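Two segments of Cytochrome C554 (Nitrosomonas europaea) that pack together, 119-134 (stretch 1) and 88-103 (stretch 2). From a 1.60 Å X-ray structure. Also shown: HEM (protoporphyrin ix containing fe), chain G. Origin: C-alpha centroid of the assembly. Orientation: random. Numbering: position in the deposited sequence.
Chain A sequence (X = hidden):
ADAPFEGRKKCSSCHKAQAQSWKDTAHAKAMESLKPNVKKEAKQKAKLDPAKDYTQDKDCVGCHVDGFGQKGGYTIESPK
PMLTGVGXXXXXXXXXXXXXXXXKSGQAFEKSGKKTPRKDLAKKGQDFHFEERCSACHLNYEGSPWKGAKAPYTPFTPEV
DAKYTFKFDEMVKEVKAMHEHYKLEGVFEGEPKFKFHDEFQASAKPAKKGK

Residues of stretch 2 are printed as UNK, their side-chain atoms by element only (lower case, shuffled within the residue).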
# COMPACT_ATOMS: atom_id res chain seq x y z
N LYS A 119 -5.97 7.75 17.39
CA LYS A 119 -4.73 8.44 17.77
C LYS A 119 -3.71 7.44 18.31
O LYS A 119 -2.50 7.58 18.07
CB LYS A 119 -5.00 9.50 18.85
CG LYS A 119 -3.76 10.22 19.33
CD LYS A 119 -4.11 11.18 20.50
CE LYS A 119 -5.08 12.30 20.02
NZ LYS A 119 -5.46 13.27 21.11
N ASP A 120 -4.17 6.44 19.06
CA ASP A 120 -3.27 5.44 19.60
C ASP A 120 -2.57 4.69 18.47
O ASP A 120 -1.41 4.35 18.59
CB ASP A 120 -4.01 4.39 20.47
CG ASP A 120 -4.47 4.93 21.81
OD1 ASP A 120 -4.95 4.11 22.62
OD2 ASP A 120 -4.36 6.11 22.07
N LEU A 121 -3.30 4.40 17.38
CA LEU A 121 -2.71 3.71 16.23
C LEU A 121 -1.78 4.62 15.45
O LEU A 121 -0.73 4.16 14.98
CB LEU A 121 -3.80 3.21 15.27
CG LEU A 121 -4.83 2.26 15.90
CD1 LEU A 121 -5.86 2.00 14.86
CD2 LEU A 121 -4.18 0.96 16.33
N ALA A 122 -2.15 5.89 15.30
CA ALA A 122 -1.29 6.82 14.55
C ALA A 122 0.05 6.96 15.29
O ALA A 122 1.10 7.06 14.65
CB ALA A 122 -1.94 8.16 14.40
N LYS A 123 0.00 6.93 16.63
CA LYS A 123 1.23 7.06 17.41
C LYS A 123 2.17 5.89 17.16
O LYS A 123 3.39 6.06 17.27
CB LYS A 123 0.90 7.19 18.92
CG LYS A 123 0.35 8.56 19.28
CD LYS A 123 0.24 8.73 20.80
CE LYS A 123 1.59 8.43 21.49
NZ LYS A 123 1.94 9.34 22.66
N LYS A 124 1.61 4.73 16.79
CA LYS A 124 2.36 3.54 16.55
C LYS A 124 2.70 3.34 15.07
O LYS A 124 3.13 2.28 14.68
CB LYS A 124 1.63 2.33 17.12
CG LYS A 124 1.66 2.34 18.67
CD LYS A 124 1.46 0.98 19.26
CE LYS A 124 1.59 1.07 20.76
NZ LYS A 124 1.05 -0.10 21.49
N GLY A 125 2.49 4.40 14.28
CA GLY A 125 2.86 4.38 12.88
C GLY A 125 1.78 4.17 11.83
O GLY A 125 2.07 4.19 10.63
N GLN A 126 0.54 3.97 12.25
CA GLN A 126 -0.47 3.70 11.20
C GLN A 126 -0.79 5.00 10.47
O GLN A 126 -0.86 6.07 11.04
CB GLN A 126 -1.75 3.06 11.81
CG GLN A 126 -2.74 2.64 10.71
CD GLN A 126 -3.80 1.68 11.19
OE1 GLN A 126 -3.68 1.16 12.34
NE2 GLN A 126 -4.79 1.41 10.40
N ASP A 127 -1.01 4.86 9.14
CA ASP A 127 -1.30 6.00 8.28
C ASP A 127 -2.80 6.06 8.01
O ASP A 127 -3.36 5.03 7.62
CB ASP A 127 -0.58 5.77 6.94
CG ASP A 127 -0.44 7.02 6.14
OD1 ASP A 127 -1.27 7.94 6.17
OD2 ASP A 127 0.56 7.10 5.43
N PHE A 128 -3.40 7.22 8.29
CA PHE A 128 -4.80 7.45 7.98
C PHE A 128 -4.98 8.54 6.97
O PHE A 128 -6.10 9.04 6.82
CB PHE A 128 -5.54 7.83 9.27
CG PHE A 128 -5.48 6.75 10.30
CD1 PHE A 128 -6.40 5.71 10.25
CD2 PHE A 128 -4.49 6.74 11.30
CE1 PHE A 128 -6.36 4.66 11.17
CE2 PHE A 128 -4.44 5.68 12.25
CZ PHE A 128 -5.37 4.63 12.19
N HIS A 129 -3.91 8.93 6.24
CA HIS A 129 -3.99 10.03 5.31
C HIS A 129 -3.58 9.56 3.92
O HIS A 129 -4.18 9.98 2.91
CB HIS A 129 -3.06 11.14 5.80
CG HIS A 129 -3.22 12.43 5.07
ND1 HIS A 129 -2.51 12.74 3.92
CD2 HIS A 129 -4.04 13.48 5.30
CE1 HIS A 129 -2.90 13.92 3.48
NE2 HIS A 129 -3.83 14.39 4.30
N PHE A 130 -2.53 8.73 3.88
CA PHE A 130 -2.07 8.08 2.64
C PHE A 130 -1.39 8.86 1.50
O PHE A 130 -0.55 8.29 0.81
CB PHE A 130 -3.25 7.33 1.94
CG PHE A 130 -4.03 6.39 2.85
CD1 PHE A 130 -5.28 6.79 3.40
CD2 PHE A 130 -3.50 5.18 3.21
CE1 PHE A 130 -5.96 5.95 4.32
CE2 PHE A 130 -4.19 4.32 4.13
CZ PHE A 130 -5.39 4.70 4.67
N GLU A 131 -1.77 10.11 1.31
CA GLU A 131 -1.30 10.88 0.17
C GLU A 131 0.19 10.90 -0.02
O GLU A 131 0.64 10.65 -1.15
CB GLU A 131 -1.83 12.30 0.17
CG GLU A 131 -1.59 12.94 -1.18
CD GLU A 131 -2.34 14.24 -1.39
OE1 GLU A 131 -3.11 14.69 -0.50
OE2 GLU A 131 -2.13 14.82 -2.49
N GLU A 132 0.95 11.18 1.05
CA GLU A 132 2.42 11.20 0.91
C GLU A 132 2.93 9.84 0.46
O GLU A 132 3.80 9.77 -0.42
CB GLU A 132 3.07 11.58 2.25
CG GLU A 132 4.46 12.21 2.13
CD GLU A 132 4.51 13.52 1.28
OE1 GLU A 132 3.49 14.26 1.15
OE2 GLU A 132 5.61 13.80 0.75
N ARG A 133 2.42 8.75 1.05
CA ARG A 133 2.88 7.44 0.62
C ARG A 133 2.58 7.14 -0.84
O ARG A 133 3.46 6.62 -1.56
CB ARG A 133 2.30 6.29 1.51
CG ARG A 133 2.99 6.24 2.85
CD ARG A 133 2.42 5.07 3.75
NE ARG A 133 2.85 5.34 5.10
CZ ARG A 133 4.06 5.01 5.53
NH1 ARG A 133 4.87 4.40 4.66
NH2 ARG A 133 4.46 5.37 6.76
N CYS A 134 1.38 7.46 -1.31
CA CYS A 134 1.08 7.16 -2.70
C CYS A 134 1.99 7.99 -3.61
O CYS A 134 2.49 7.47 -4.61
CB CYS A 134 -0.34 7.52 -3.17
SG CYS A 134 -1.74 7.09 -2.06
N UNK A 88 0.07 -4.32 2.04
CA UNK A 88 -0.71 -3.56 3.02
C UNK A 88 -0.02 -2.39 3.66
O UNK A 88 -0.55 -1.33 3.85
s UNK A 88 -1.74 -6.15 3.57
c UNK A 88 -1.17 -4.57 4.13
N UNK A 89 1.23 -2.61 4.12
CA UNK A 89 1.94 -1.59 4.84
C UNK A 89 2.41 -0.45 3.91
O UNK A 89 2.68 0.61 4.40
c UNK A 89 2.80 -3.20 6.66
o UNK A 89 4.56 -4.73 6.21
c UNK A 89 3.15 -2.21 5.49
c UNK A 89 4.02 -4.02 7.05
o UNK A 89 4.48 -3.88 8.21
N UNK A 90 2.52 -0.73 2.61
CA UNK A 90 2.90 0.38 1.72
C UNK A 90 1.87 1.49 1.75
O UNK A 90 2.22 2.65 1.50
o UNK A 90 4.35 -0.76 0.15
c UNK A 90 3.11 -0.09 0.26
N UNK A 91 0.60 1.18 2.07
CA UNK A 91 -0.40 2.24 2.20
C UNK A 91 -0.75 2.56 3.65
O UNK A 91 -0.86 3.71 4.06
c UNK A 91 -1.70 1.87 1.44
s UNK A 91 -1.37 1.81 -0.35
N UNK A 92 -0.93 1.50 4.44
CA UNK A 92 -1.35 1.71 5.81
C UNK A 92 -0.24 1.98 6.81
O UNK A 92 -0.53 2.26 7.96
c UNK A 92 -3.41 0.30 5.50
n UNK A 92 -4.49 1.12 5.73
n UNK A 92 -5.08 -0.26 4.12
c UNK A 92 -3.77 -0.55 4.51
c UNK A 92 -2.13 0.45 6.25
c UNK A 92 -5.45 0.74 4.88
N UNK A 93 1.00 1.92 6.34
CA UNK A 93 2.14 2.21 7.23
C UNK A 93 2.74 0.93 7.75
O UNK A 93 2.12 -0.12 7.77
N UNK A 94 4.03 0.97 8.15
CA UNK A 94 4.73 -0.20 8.70
C UNK A 94 3.94 -0.61 9.95
O UNK A 94 3.63 0.25 10.78
c UNK A 94 6.00 1.82 9.15
c UNK A 94 6.16 0.33 9.01
c UNK A 94 4.86 2.19 8.11
N UNK A 95 3.72 -1.89 10.05
CA UNK A 95 2.82 -2.43 11.07
C UNK A 95 3.37 -3.18 12.25
O UNK A 95 2.55 -3.64 13.08
N UNK A 96 4.68 -3.24 12.41
CA UNK A 96 5.13 -4.02 13.55
C UNK A 96 4.57 -3.58 14.90
O UNK A 96 4.36 -4.48 15.75
n UNK A 96 8.75 -8.12 15.21
c UNK A 96 6.66 -4.05 13.62
c UNK A 96 9.07 -7.26 16.18
c UNK A 96 7.15 -4.91 14.82
c UNK A 96 8.56 -5.36 14.69
n UNK A 96 9.45 -7.73 17.38
n UNK A 96 9.00 -5.95 15.98
N UNK A 97 4.42 -2.28 15.13
CA UNK A 97 3.96 -1.74 16.40
C UNK A 97 2.45 -1.62 16.49
O UNK A 97 1.88 -1.82 17.56
c UNK A 97 4.59 -0.39 16.70
o UNK A 97 6.63 -1.60 17.16
c UNK A 97 6.12 -0.51 16.92
n UNK A 97 6.81 0.61 16.82
N UNK A 98 1.78 -1.33 15.38
CA UNK A 98 0.33 -1.17 15.53
C UNK A 98 -0.47 -2.43 15.39
O UNK A 98 -1.60 -2.47 15.92
c UNK A 98 -0.62 -0.75 10.30
c UNK A 98 -1.17 -1.29 12.58
c UNK A 98 0.44 0.46 12.14
c UNK A 98 -0.21 -0.01 14.60
c UNK A 98 -0.30 -0.31 13.09
c UNK A 98 -1.35 -1.53 11.23
c UNK A 98 0.26 0.22 10.75
N UNK A 99 0.07 -3.47 14.76
CA UNK A 99 -0.69 -4.67 14.52
C UNK A 99 -1.14 -5.35 15.81
O UNK A 99 -2.23 -5.91 15.85
c UNK A 99 1.52 -7.62 13.69
n UNK A 99 2.89 -8.07 13.92
c UNK A 99 1.26 -6.28 14.35
n UNK A 99 4.52 -9.15 15.13
n UNK A 99 2.31 -9.20 15.84
c UNK A 99 0.09 -5.65 13.66
c UNK A 99 3.24 -8.82 14.95
N UNK A 100 -0.30 -5.26 16.84
CA UNK A 100 -0.66 -5.86 18.14
C UNK A 100 -1.82 -5.11 18.78
O UNK A 100 -2.59 -5.75 19.55
N UNK A 101 -1.93 -3.79 18.55
CA UNK A 101 -3.04 -2.96 19.05
C UNK A 101 -4.33 -3.38 18.29
O UNK A 101 -5.44 -3.31 18.86
o UNK A 101 -1.00 -1.32 20.27
o UNK A 101 -2.41 0.35 20.33
c UNK A 101 -2.83 -1.46 18.80
c UNK A 101 -2.02 -0.76 19.88
N UNK A 102 -4.24 -3.77 17.01
CA UNK A 102 -5.49 -4.22 16.30
C UNK A 102 -6.00 -5.47 17.02
O UNK A 102 -7.22 -5.61 17.23
c UNK A 102 -4.51 -2.13 14.45
n UNK A 102 -5.26 -3.24 12.64
c UNK A 102 -4.87 -2.00 12.31
n UNK A 102 -4.42 -1.30 13.34
c UNK A 102 -5.26 -4.54 14.82
c UNK A 102 -5.02 -3.31 14.02
N UNK A 103 -5.09 -6.38 17.41
CA UNK A 103 -5.50 -7.61 18.12
C UNK A 103 -6.06 -7.27 19.50
O UNK A 103 -7.20 -7.69 19.85
c UNK A 103 -3.54 -10.60 19.71
n UNK A 103 -3.82 -10.64 21.15
n UNK A 103 -3.71 -12.94 21.32
c UNK A 103 -3.89 -11.75 21.89
n UNK A 103 -4.18 -11.67 23.19
c UNK A 103 -4.69 -9.87 18.96
c UNK A 103 -4.28 -8.54 18.31
CHA HEM G . -8.94 0.49 4.09
CHB HEM G . -6.79 -3.79 5.07
CHC HEM G . -3.74 -3.01 1.32
CHD HEM G . -5.50 1.49 0.84
C1A HEM G . -8.62 -0.76 4.64
C2A HEM G . -9.34 -1.37 5.71
C3A HEM G . -8.74 -2.54 6.00
C4A HEM G . -7.64 -2.69 5.10
CMA HEM G . -9.11 -3.56 7.09
CAA HEM G . -10.60 -0.77 6.43
CBA HEM G . -11.93 -1.44 5.88
CGA HEM G . -12.07 -1.35 4.34
O1A HEM G . -12.04 -0.25 3.84
O2A HEM G . -12.17 -2.40 3.71
C1B HEM G . -5.74 -3.94 4.12
C2B HEM G . -4.92 -5.11 4.03
C3B HEM G . -4.08 -4.93 2.95
C4B HEM G . -4.43 -3.62 2.42
CMB HEM G . -5.02 -6.32 4.97
CAB HEM G . -3.02 -5.80 2.34
CBB HEM G . -3.61 -7.15 1.84
C1C HEM G . -3.98 -1.70 0.91
C2C HEM G . -3.19 -1.07 -0.09
C3C HEM G . -3.61 0.18 -0.18
C4C HEM G . -4.73 0.35 0.70
CMC HEM G . -2.03 -1.71 -0.88
CAC HEM G . -3.00 1.30 -1.07
CBC HEM G . -2.77 1.03 -2.54
C1D HEM G . -6.63 1.60 1.66
C2D HEM G . -7.44 2.79 1.76
C3D HEM G . -8.45 2.48 2.66
C4D HEM G . -8.19 1.12 3.09
CMD HEM G . -7.18 4.12 1.08
CAD HEM G . -9.51 3.41 3.24
CBD HEM G . -9.14 3.84 4.62
CGD HEM G . -10.32 4.29 5.51
O1D HEM G . -10.04 4.59 6.67
O2D HEM G . -11.45 4.31 5.01
NA HEM G . -7.59 -1.58 4.26
NB HEM G . -5.43 -2.99 3.13
NC HEM G . -4.92 -0.85 1.38
ND HEM G . -7.08 0.55 2.48
FE HEM G . -6.28 -1.23 2.80
O HOH W 1 4.85 3.45 1.57
O HOH W 2 -5.23 2.89 7.83
O HOH W 3 3.51 -0.06 13.42
O HOH W 4 2.82 -2.41 19.97
O HOH W 5 -4.37 1.47 22.48

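Position 88 carries one carbon and a sulfur; the sulfur lies 1.8 Å from HEM CAB, a thioether, so it is Cys88. Position 89 has three carbons, the third bearing two oxygens: Glu89, whose OE2 accepts from the backbone N of position 95 at 2.8 Å. Position 90, one carbon and one oxygen, is Ser90; its CB points away from stretch 1, but its backbone O lies 3.3 Å from Arg133 CD. Position 91 again has a carbon and a sulfur, the latter 1.9 Å from HEM CAC: Cys91. Its O is 3.1 Å from Phe130 CD2, at the edge of that ring.

Position 92 has one carbon and a five-membered ring with two nitrogens, one of them 2.0 Å from HEM FE. This is His92, ligating through NE2, while its ND1 donates to water 2 at 2.8 Å. The edge of Phe130 meets its face, planes at 86°.

Position 93 has no side chain: Gly93. An ideal CB would lie 2.5 Å from Gly125 O, a clash, and its positive phi independently calls for glycine. At 94 three carbons close onto the backbone N, giving Pro94, with CD 3.5 Å from Arg133 NH2. Position 95 is bare, Gly95, and touches nothing on stretch 1.

Position 96 shows three carbons, a nitrogen, then a carbon with two nitrogens: Arg96, its end leading away. At 97 two carbons end in one oxygen and one nitrogen, Asn97; its CB is 4.0 Å from Lys124 CB. Position 98 has a carbon and a six-carbon ring, Phe98, with Gln126 CB 3.8 Å from the ring centroid, over the face.

Position 99 repeats the guanidinium pattern, Arg99, pointing away. Position 100 lacks a side chain, Gly100. At 101 two carbons end in two oxygens, Asp101, whose OD1 forms a salt bridge with Lys124 NZ at 2.7 Å. Position 102 has a five-membered ring with two nitrogens: His102, donating from NE2 to Gln126 OE1 at 2.8 Å. Position 103, another guanidinium chain, is Arg103, out of reach.

The contact buries 806 Å² and is anchored at three direct polar points: the salt bridge, the His102 bond and Asp127 N to His92 O (2.9 Å, 168°). Between these, close backbone approach at Gly93 and the Phe98 face against Gln126 fill the middle. Water 3 links Lys124 O to Pro94 O, donating to both at 2.7 Å. Arg133 lays one face of its guanidinium over Gly93 CA.

Stretch 2 (88-103) CESCHGPGRNFRGDHR
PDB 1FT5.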